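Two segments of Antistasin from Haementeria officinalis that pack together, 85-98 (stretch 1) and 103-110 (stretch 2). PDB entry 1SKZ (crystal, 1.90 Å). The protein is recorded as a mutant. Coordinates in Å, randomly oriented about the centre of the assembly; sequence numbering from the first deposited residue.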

# COMPACT_ATOMS: atom_id res chain seq x y z
N ASP A 85 -11.56 1.48 25.44
CA ASP A 85 -10.95 0.56 26.38
C ASP A 85 -10.94 -0.86 25.78
O ASP A 85 -11.97 -1.54 25.75
CB ASP A 85 -11.73 0.55 27.70
CG ASP A 85 -10.94 -0.07 28.87
OD1 ASP A 85 -9.88 -0.72 28.64
OD2 ASP A 85 -11.37 0.10 30.03
N ILE A 86 -9.77 -1.34 25.41
CA ILE A 86 -9.60 -2.71 24.97
C ILE A 86 -9.25 -3.65 26.13
O ILE A 86 -9.02 -4.84 25.91
CB ILE A 86 -8.52 -2.80 23.84
CG1 ILE A 86 -7.15 -2.39 24.37
CG2 ILE A 86 -8.91 -1.87 22.68
CD1 ILE A 86 -5.97 -2.85 23.48
N ASN A 87 -9.26 -3.12 27.36
CA ASN A 87 -8.89 -3.86 28.60
C ASN A 87 -7.81 -4.87 28.37
O ASN A 87 -8.05 -6.06 28.48
CB ASN A 87 -10.09 -4.57 29.22
CG ASN A 87 -9.82 -5.08 30.66
OD1 ASN A 87 -9.00 -4.52 31.43
ND2 ASN A 87 -10.53 -6.13 31.02
N CYS A 88 -6.61 -4.38 28.12
CA CYS A 88 -5.51 -5.23 27.73
C CYS A 88 -4.39 -4.96 28.71
O CYS A 88 -3.95 -3.82 28.85
CB CYS A 88 -5.06 -4.87 26.31
SG CYS A 88 -3.83 -6.03 25.67
N ARG A 89 -3.90 -6.01 29.36
CA ARG A 89 -2.79 -5.88 30.29
C ARG A 89 -1.57 -6.69 29.86
O ARG A 89 -0.63 -6.90 30.66
CB ARG A 89 -3.26 -6.26 31.69
CG ARG A 89 -4.30 -5.28 32.27
CD ARG A 89 -3.82 -3.82 32.19
NE ARG A 89 -4.82 -2.87 32.71
CZ ARG A 89 -5.60 -2.10 31.95
NH1 ARG A 89 -5.48 -2.15 30.63
NH2 ARG A 89 -6.46 -1.24 32.52
N LYS A 90 -1.46 -6.91 28.55
CA LYS A 90 -0.25 -7.55 27.99
C LYS A 90 0.93 -6.63 27.88
O LYS A 90 0.83 -5.48 27.44
CB LYS A 90 -0.51 -8.14 26.60
CG LYS A 90 -1.56 -9.24 26.61
CD LYS A 90 -1.83 -9.80 25.24
CE LYS A 90 -2.80 -10.91 25.43
NZ LYS A 90 -3.11 -11.56 24.16
N THR A 91 2.09 -7.23 28.09
CA THR A 91 3.36 -6.60 27.80
C THR A 91 3.90 -7.25 26.52
O THR A 91 3.84 -8.48 26.33
CB THR A 91 4.34 -6.79 29.01
OG1 THR A 91 3.74 -6.22 30.19
CG2 THR A 91 5.70 -6.11 28.73
N CYS A 92 4.30 -6.41 25.60
CA CYS A 92 4.75 -6.84 24.29
C CYS A 92 6.00 -6.01 24.03
O CYS A 92 6.05 -4.85 24.43
CB CYS A 92 3.65 -6.53 23.25
SG CYS A 92 1.96 -7.14 23.64
N PRO A 93 7.08 -6.62 23.47
CA PRO A 93 8.21 -5.89 22.88
C PRO A 93 7.84 -5.09 21.62
O PRO A 93 8.20 -3.91 21.49
CB PRO A 93 9.19 -6.99 22.53
CG PRO A 93 8.30 -8.18 22.21
CD PRO A 93 7.23 -8.08 23.29
N ASN A 94 7.16 -5.75 20.69
CA ASN A 94 6.75 -5.10 19.44
C ASN A 94 5.56 -4.17 19.64
O ASN A 94 5.10 -3.56 18.68
CB ASN A 94 6.36 -6.13 18.38
CG ASN A 94 7.55 -6.78 17.71
OD1 ASN A 94 8.71 -6.47 18.01
ND2 ASN A 94 7.27 -7.70 16.78
N GLY A 95 4.95 -4.22 20.81
CA GLY A 95 3.70 -3.52 21.01
C GLY A 95 2.52 -4.27 20.41
O GLY A 95 2.68 -5.33 19.77
N LEU A 96 1.33 -3.69 20.57
CA LEU A 96 0.09 -4.38 20.24
C LEU A 96 -0.24 -4.37 18.72
O LEU A 96 0.04 -3.40 17.99
CB LEU A 96 -1.09 -3.75 21.02
CG LEU A 96 -1.23 -3.87 22.56
CD1 LEU A 96 -2.36 -3.00 23.03
CD2 LEU A 96 -1.44 -5.32 23.00
N LYS A 97 -0.95 -5.40 18.28
CA LYS A 97 -1.40 -5.45 16.89
C LYS A 97 -2.42 -4.35 16.65
O LYS A 97 -3.22 -4.04 17.53
CB LYS A 97 -2.05 -6.82 16.58
CG LYS A 97 -1.09 -8.01 16.56
CD LYS A 97 -1.85 -9.30 16.18
CE LYS A 97 -0.93 -10.55 16.17
NZ LYS A 97 -1.76 -11.81 16.07
N ARG A 98 -2.46 -3.85 15.42
CA ARG A 98 -3.60 -3.07 14.93
C ARG A 98 -4.38 -3.87 13.90
O ARG A 98 -3.83 -4.72 13.19
CB ARG A 98 -3.12 -1.74 14.30
CG ARG A 98 -2.47 -0.86 15.32
CD ARG A 98 -2.21 0.48 14.77
NE ARG A 98 -1.53 1.34 15.74
CZ ARG A 98 -2.15 2.07 16.67
NH1 ARG A 98 -3.47 2.21 16.67
NH2 ARG A 98 -1.42 2.71 17.55
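Stretch 2, residues 103-110: CEYCECRP

Two disulfides tie these segments together, Cys88 SG to Cys106 SG and Cys92 SG to Cys108 SG, each 2.0 Å long, their chi3 angles of opposite sign (78° and -68°). In so small a cysteine-rich protein such bonds can do work that a hydrophobic core does elsewhere. Stretch 2 runs antiparallel to strand 96-98, and a beta bulge shifts the register by two: Leu96 faces Cys108 (CA to CA 4.5 Å), whereas Arg98 faces Glu104 (4.2 Å between their CA atoms). The chain turns a corner at Cys106 and Glu107, where Glu107 N donates a hydrogen bond to Tyr105 O, 2.9 Å. Lys97 spans the bulge, its N bonded to Glu107 O (2.8 Å) and its O accepting from Tyr105 N (3.0 Å); beyond it Arg109 N donates to Gly95 O (2.8 Å). Gly95, with phi/psi of 79/179, holds a conformation in which a CB would jam against the preceding carbonyl.

Lys97 serves twice: CB lies 4.2 Å from the centroid of the Tyr105 ring, an off-centre CH-pi contact, and the long extended chain carries NZ to Glu107 OE1, a salt bridge at 2.9 Å. Arg98 and Glu104, oppositely charged, share a face of the sheet; the guanidinium lies over Glu104 CG, with Arg98 CZ 3.4 Å from it, and Arg98 NH2 to Glu104 OE2, 3.5 Å, acts by charge alone, since no N-H points at the oxygen. Extended Lys90 sends NZ to Cys106 O, 3.0 Å, and apolar Ile86 points toward stretch 2 and covers its backbone, CD1 lying 3.9 Å from Tyr105 CA.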

# COMPACT_ATOMS: atom_id res chain seq x y z
N CYS A 103 -6.80 0.11 14.53
CA CYS A 103 -7.12 0.13 15.95
C CYS A 103 -6.32 -0.93 16.66
O CYS A 103 -6.32 -2.09 16.25
CB CYS A 103 -8.61 -0.13 16.15
SG CYS A 103 -9.77 1.09 15.44
N GLU A 104 -5.71 -0.57 17.78
CA GLU A 104 -5.05 -1.58 18.61
C GLU A 104 -6.02 -2.53 19.24
O GLU A 104 -7.16 -2.14 19.60
CB GLU A 104 -4.21 -0.93 19.72
CG GLU A 104 -3.05 -0.14 19.16
CD GLU A 104 -2.10 0.33 20.24
OE1 GLU A 104 -2.60 0.79 21.29
OE2 GLU A 104 -0.87 0.23 20.02
N TYR A 105 -5.61 -3.79 19.33
CA TYR A 105 -6.35 -4.76 20.11
C TYR A 105 -5.38 -5.66 20.83
O TYR A 105 -4.17 -5.49 20.73
CB TYR A 105 -7.33 -5.56 19.23
CG TYR A 105 -6.70 -6.39 18.11
CD1 TYR A 105 -6.30 -5.80 16.92
CD2 TYR A 105 -6.56 -7.78 18.24
CE1 TYR A 105 -5.77 -6.56 15.88
CE2 TYR A 105 -6.04 -8.53 17.22
CZ TYR A 105 -5.65 -7.92 16.05
OH TYR A 105 -5.16 -8.69 15.02
N CYS A 106 -5.92 -6.45 21.75
CA CYS A 106 -5.12 -7.13 22.77
C CYS A 106 -4.42 -8.41 22.29
O CYS A 106 -4.72 -9.51 22.77
CB CYS A 106 -5.99 -7.40 23.98
SG CYS A 106 -5.03 -7.67 25.48
N GLU A 107 -3.46 -8.21 21.39
CA GLU A 107 -2.56 -9.26 20.89
C GLU A 107 -1.22 -8.61 20.55
O GLU A 107 -1.16 -7.47 20.08
CB GLU A 107 -3.12 -9.96 19.64
CG GLU A 107 -4.15 -11.01 19.97
CD GLU A 107 -4.82 -11.58 18.73
OE1 GLU A 107 -4.08 -11.89 17.76
OE2 GLU A 107 -6.08 -11.79 18.72
N CYS A 108 -0.13 -9.26 20.97
CA CYS A 108 1.19 -8.72 20.72
C CYS A 108 1.54 -8.89 19.26
O CYS A 108 1.25 -9.95 18.67
CB CYS A 108 2.24 -9.43 21.57
SG CYS A 108 2.03 -9.16 23.36
N ARG A 109 2.19 -7.87 18.71
CA ARG A 109 2.71 -7.96 17.36
C ARG A 109 3.75 -9.05 17.34
O ARG A 109 4.68 -9.05 18.16
CB ARG A 109 3.37 -6.64 16.93
CG ARG A 109 2.42 -5.59 16.43
CD ARG A 109 3.15 -4.36 15.98
NE ARG A 109 3.52 -4.42 14.57
CZ ARG A 109 3.96 -3.37 13.88
NH1 ARG A 109 4.05 -2.18 14.46
NH2 ARG A 109 4.27 -3.50 12.58
N PRO A 110 3.63 -9.98 16.38
CA PRO A 110 4.65 -11.03 16.17
C PRO A 110 5.98 -10.41 15.74
O PRO A 110 7.02 -10.72 16.35
CB PRO A 110 4.04 -11.90 15.06
CG PRO A 110 2.55 -11.55 15.07
CD PRO A 110 2.53 -10.09 15.41
O HOH W 1 -0.68 -11.93 22.36
O HOH W 2 0.70 -0.57 17.76
O HOH W 3 -3.43 -7.89 13.01